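Local atomic coordinates of inositol 2-dehydrogenase (Sinorhizobium meliloti, PDB entry 4HKT), a protein that catalyses the NAD-dependent oxidation of myo-inositol to 2-keto-myo-inositol (scyllo-inosose), the first step of myo-inositol degradation. Residues B[13-25]-B[275-289]. Sequence-based numbering, arbitrary orientation.
Sequences RIGKVHAKAVSGN and FFMTRYTEAYANEIE. With NA (sodium ion), chain C; EDO (1,2-ethanediol), chain V.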
# COMPACT_ATOMS: atom_id res chain seq x y z
N ARG B 13 28.76 0.75 18.49
CA ARG B 13 27.62 0.28 17.69
C ARG B 13 28.02 0.15 16.23
O ARG B 13 27.77 -0.88 15.59
CB ARG B 13 26.42 1.25 17.78
CG ARG B 13 25.57 1.09 19.02
CD ARG B 13 24.16 1.63 18.83
NE ARG B 13 24.13 3.05 18.49
CZ ARG B 13 23.05 3.83 18.55
NH1 ARG B 13 21.87 3.34 18.94
NH2 ARG B 13 23.14 5.11 18.23
N ILE B 14 28.65 1.19 15.70
CA ILE B 14 28.95 1.22 14.28
C ILE B 14 30.01 0.15 14.01
O ILE B 14 29.91 -0.59 13.05
CB ILE B 14 29.37 2.63 13.79
CG1 ILE B 14 28.25 3.67 14.01
CG2 ILE B 14 29.64 2.57 12.28
CD1 ILE B 14 28.00 4.12 15.45
N GLY B 15 31.00 0.04 14.89
CA GLY B 15 32.01 -1.01 14.78
C GLY B 15 31.43 -2.41 14.73
O GLY B 15 31.92 -3.26 13.97
N LYS B 16 30.42 -2.66 15.55
CA LYS B 16 29.78 -3.99 15.59
C LYS B 16 29.12 -4.33 14.26
O LYS B 16 29.17 -5.46 13.80
CB LYS B 16 28.74 -4.06 16.72
CG LYS B 16 29.32 -4.04 18.13
CD LYS B 16 28.23 -4.23 19.18
CE LYS B 16 28.78 -4.56 20.56
NZ LYS B 16 28.76 -3.40 21.49
N VAL B 17 28.53 -3.32 13.62
CA VAL B 17 27.81 -3.52 12.38
C VAL B 17 28.78 -3.91 11.27
O VAL B 17 28.49 -4.80 10.45
CB VAL B 17 27.03 -2.25 12.00
CG1 VAL B 17 26.64 -2.27 10.55
CG2 VAL B 17 25.80 -2.07 12.90
N HIS B 18 29.94 -3.25 11.23
CA HIS B 18 30.99 -3.61 10.27
C HIS B 18 31.66 -4.95 10.56
O HIS B 18 32.00 -5.67 9.65
CB HIS B 18 32.03 -2.51 10.17
CG HIS B 18 31.51 -1.28 9.52
ND1 HIS B 18 31.14 -1.25 8.20
CD2 HIS B 18 31.22 -0.06 10.03
CE1 HIS B 18 30.69 -0.04 7.90
NE2 HIS B 18 30.72 0.69 9.00
N ALA B 19 31.85 -5.27 11.83
CA ALA B 19 32.33 -6.57 12.21
C ALA B 19 31.43 -7.65 11.58
O ALA B 19 31.92 -8.60 10.94
CB ALA B 19 32.32 -6.70 13.74
N LYS B 20 30.12 -7.48 11.76
CA LYS B 20 29.14 -8.41 11.20
C LYS B 20 29.26 -8.49 9.68
O LYS B 20 29.20 -9.58 9.11
CB LYS B 20 27.70 -8.01 11.57
CG LYS B 20 26.63 -8.87 10.90
CD LYS B 20 25.24 -8.69 11.49
CE LYS B 20 24.37 -9.89 11.12
NZ LYS B 20 22.92 -9.71 11.42
N ALA B 21 29.39 -7.34 9.02
CA ALA B 21 29.41 -7.35 7.55
C ALA B 21 30.71 -7.95 7.02
O ALA B 21 30.71 -8.62 6.00
CB ALA B 21 29.21 -5.95 7.00
N VAL B 22 31.83 -7.67 7.69
CA VAL B 22 33.12 -8.22 7.27
C VAL B 22 33.09 -9.72 7.47
O VAL B 22 33.47 -10.47 6.57
CB VAL B 22 34.29 -7.64 8.09
CG1 VAL B 22 35.54 -8.49 7.92
CG2 VAL B 22 34.56 -6.21 7.67
N SER B 23 32.63 -10.12 8.65
CA SER B 23 32.47 -11.53 8.98
C SER B 23 31.63 -12.24 7.92
O SER B 23 32.02 -13.29 7.41
CB SER B 23 31.82 -11.69 10.35
OG SER B 23 31.55 -13.06 10.61
N GLY B 24 30.49 -11.64 7.58
CA GLY B 24 29.52 -12.25 6.68
C GLY B 24 30.03 -12.40 5.26
O GLY B 24 29.51 -13.20 4.50
N ASN B 25 31.03 -11.62 4.89
CA ASN B 25 31.54 -11.66 3.53
C ASN B 25 32.51 -12.84 3.33
O ASN B 25 33.34 -13.15 4.19
CB ASN B 25 32.20 -10.33 3.14
CG ASN B 25 32.69 -10.32 1.70
OD1 ASN B 25 33.75 -10.87 1.38
ND2 ASN B 25 31.92 -9.68 0.81
N PHE B 275 16.71 1.74 14.20
CA PHE B 275 17.80 2.62 13.72
C PHE B 275 18.63 1.95 12.60
O PHE B 275 18.17 1.00 11.96
CB PHE B 275 18.65 3.11 14.90
CG PHE B 275 19.27 4.50 14.74
CD1 PHE B 275 18.96 5.35 13.66
CD2 PHE B 275 20.17 4.96 15.70
CE1 PHE B 275 19.56 6.61 13.55
CE2 PHE B 275 20.75 6.22 15.60
CZ PHE B 275 20.45 7.05 14.52
N PHE B 276 19.82 2.46 12.33
CA PHE B 276 20.59 2.01 11.19
C PHE B 276 21.02 0.55 11.32
O PHE B 276 21.20 -0.13 10.31
CB PHE B 276 21.80 2.94 10.95
CG PHE B 276 22.76 2.99 12.11
CD1 PHE B 276 23.62 1.91 12.38
CD2 PHE B 276 22.81 4.11 12.95
CE1 PHE B 276 24.49 1.95 13.45
CE2 PHE B 276 23.70 4.16 14.02
CZ PHE B 276 24.53 3.08 14.27
N MSE B 277 21.16 0.08 12.56
CA MSE B 277 21.65 -1.26 12.86
C MSE B 277 20.89 -2.28 12.08
O MSE B 277 21.49 -3.15 11.46
CB MSE B 277 21.58 -1.62 14.35
CG MSE B 277 22.52 -0.79 15.24
SE MSE B 277 21.84 1.02 15.66
CE MSE B 277 20.28 0.50 16.78
N THR B 278 19.56 -2.23 12.10
CA THR B 278 18.81 -3.21 11.34
C THR B 278 18.30 -2.69 10.02
O THR B 278 18.10 -3.48 9.12
CB THR B 278 17.64 -3.86 12.10
OG1 THR B 278 16.79 -2.86 12.64
CG2 THR B 278 18.15 -4.81 13.21
N ARG B 279 18.09 -1.39 9.87
CA ARG B 279 17.58 -0.88 8.59
C ARG B 279 18.58 -1.16 7.46
O ARG B 279 18.18 -1.50 6.33
CB ARG B 279 17.24 0.66 8.63
CG ARG B 279 17.09 1.31 7.24
CD ARG B 279 15.79 0.92 6.53
NE ARG B 279 15.59 1.51 5.20
CZ ARG B 279 16.18 1.10 4.08
NH1 ARG B 279 17.04 0.08 4.10
NH2 ARG B 279 15.92 1.68 2.92
N TYR B 280 19.86 -1.02 7.75
CA TYR B 280 20.86 -1.07 6.69
C TYR B 280 21.78 -2.31 6.62
O TYR B 280 22.82 -2.28 5.96
CB TYR B 280 21.67 0.23 6.72
CG TYR B 280 20.85 1.44 6.23
CD1 TYR B 280 20.33 1.47 4.95
CD2 TYR B 280 20.62 2.55 7.06
CE1 TYR B 280 19.57 2.54 4.50
CE2 TYR B 280 19.89 3.64 6.62
CZ TYR B 280 19.36 3.64 5.35
OH TYR B 280 18.62 4.70 4.91
N THR B 281 21.35 -3.42 7.22
CA THR B 281 22.17 -4.64 7.21
C THR B 281 22.60 -5.08 5.79
O THR B 281 23.79 -5.34 5.57
CB THR B 281 21.50 -5.81 7.94
OG1 THR B 281 20.43 -6.28 7.15
CG2 THR B 281 20.98 -5.38 9.28
N GLU B 282 21.68 -5.10 4.83
CA GLU B 282 22.07 -5.44 3.47
C GLU B 282 23.02 -4.39 2.90
O GLU B 282 23.97 -4.71 2.16
CB GLU B 282 20.85 -5.61 2.55
CG GLU B 282 20.02 -6.85 2.82
CD GLU B 282 18.67 -6.76 2.16
OE1 GLU B 282 18.52 -7.27 1.04
OE2 GLU B 282 17.77 -6.12 2.76
N ALA B 283 22.77 -3.12 3.23
CA ALA B 283 23.63 -2.06 2.72
C ALA B 283 25.07 -2.23 3.21
O ALA B 283 25.99 -2.13 2.40
CB ALA B 283 23.06 -0.69 3.08
N TYR B 284 25.25 -2.49 4.50
CA TYR B 284 26.60 -2.75 5.04
C TYR B 284 27.28 -3.97 4.38
O TYR B 284 28.48 -3.93 4.13
CB TYR B 284 26.57 -2.91 6.55
CG TYR B 284 26.11 -1.66 7.28
CD1 TYR B 284 26.83 -0.46 7.16
CD2 TYR B 284 24.96 -1.66 8.07
CE1 TYR B 284 26.39 0.70 7.82
CE2 TYR B 284 24.53 -0.51 8.72
CZ TYR B 284 25.25 0.65 8.60
OH TYR B 284 24.84 1.77 9.27
N ALA B 285 26.53 -5.02 4.06
CA ALA B 285 27.11 -6.15 3.32
C ALA B 285 27.60 -5.72 1.94
O ALA B 285 28.72 -6.06 1.54
CB ALA B 285 26.13 -7.31 3.20
N ASN B 286 26.76 -4.95 1.23
CA ASN B 286 27.06 -4.57 -0.12
C ASN B 286 28.26 -3.63 -0.17
O ASN B 286 29.07 -3.65 -1.12
CB ASN B 286 25.84 -3.86 -0.75
CG ASN B 286 24.71 -4.80 -1.10
OD1 ASN B 286 24.89 -6.02 -1.16
ND2 ASN B 286 23.52 -4.24 -1.36
N GLU B 287 28.33 -2.78 0.84
CA GLU B 287 29.39 -1.79 0.97
C GLU B 287 30.77 -2.45 1.14
O GLU B 287 31.71 -2.12 0.42
CB GLU B 287 29.05 -0.95 2.21
CG GLU B 287 30.05 0.05 2.69
CD GLU B 287 29.50 0.78 3.92
OE1 GLU B 287 29.33 0.14 4.96
OE2 GLU B 287 29.20 1.97 3.83
N ILE B 288 30.86 -3.41 2.05
CA ILE B 288 32.08 -4.19 2.24
C ILE B 288 32.39 -4.92 0.94
O ILE B 288 33.54 -4.90 0.45
CB ILE B 288 32.00 -5.16 3.43
CG1 ILE B 288 31.85 -4.40 4.75
CG2 ILE B 288 33.24 -6.05 3.51
CD1 ILE B 288 32.95 -3.41 5.10
N GLU B 289 31.36 -5.49 0.32
CA GLU B 289 31.55 -6.16 -0.97
C GLU B 289 32.14 -5.24 -2.01
O GLU B 289 33.10 -5.59 -2.68
CB GLU B 289 30.23 -6.77 -1.46
CG GLU B 289 30.32 -7.53 -2.77
CD GLU B 289 28.94 -7.98 -3.25
OE1 GLU B 289 28.10 -8.40 -2.42
OE2 GLU B 289 28.68 -7.89 -4.46
NA NA C . 34.32 -13.48 6.43
C1 EDO V . 27.74 -4.71 -3.83
O1 EDO V . 29.14 -4.71 -3.69
C2 EDO V . 27.34 -3.32 -4.27
O2 EDO V . 25.93 -3.21 -4.32
O HOH W 1 29.56 -8.75 1.77
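His18 receives the edge of Tyr284 on the face of its imidazole, an offset edge-to-face pair with ring centroids 5.5 Å apart and planes at 76°. His18 CE1 also has Glu287 OE1 in the imidazole plane at 3.2 Å, brought there by an extended glutamate chain whose CG stands anti to the backbone N (chi1 173°), while His18 NE2 is hydrogen-bonded to Glu93. The preceding residue, Val17, sets CG1 over one face of the Tyr284 ring, modelled too tightly for its closeness to be trusted, and its other methyl, CG2, meets the edge of the Phe276 ring. An alanine in place of Tyr284 would probably take the aromatic edge from the face of His18 and open a gap between the helices beside Val17. Ala21 CB packs on Ile288 CG1 at 3.8 Å, by the nearest CA pair, Ala21 and Ala285, 5.0 Å apart. Beyond, one water joins Asn25 ND2 to Ala285 O (2.7 and 2.8 Å). At the other end the Arg13 guanidinium has Phe276 and the selenium of Met277 over one face, and its NH2 lies 3.7 Å from Phe275 CE2 at that ring's edge. Helix 13-24, which follows the first Rossmann strand with a glycine-rich turn consistent with dinucleotide binding, crosses the 281-289 part of helix 281-297 at -60°; Ser23 O and Asn25 O bind sodium with Ala28, helix 38-48 flanks Lys16 and Ala19, and strand 89-93 touches Ile14 and Glu287.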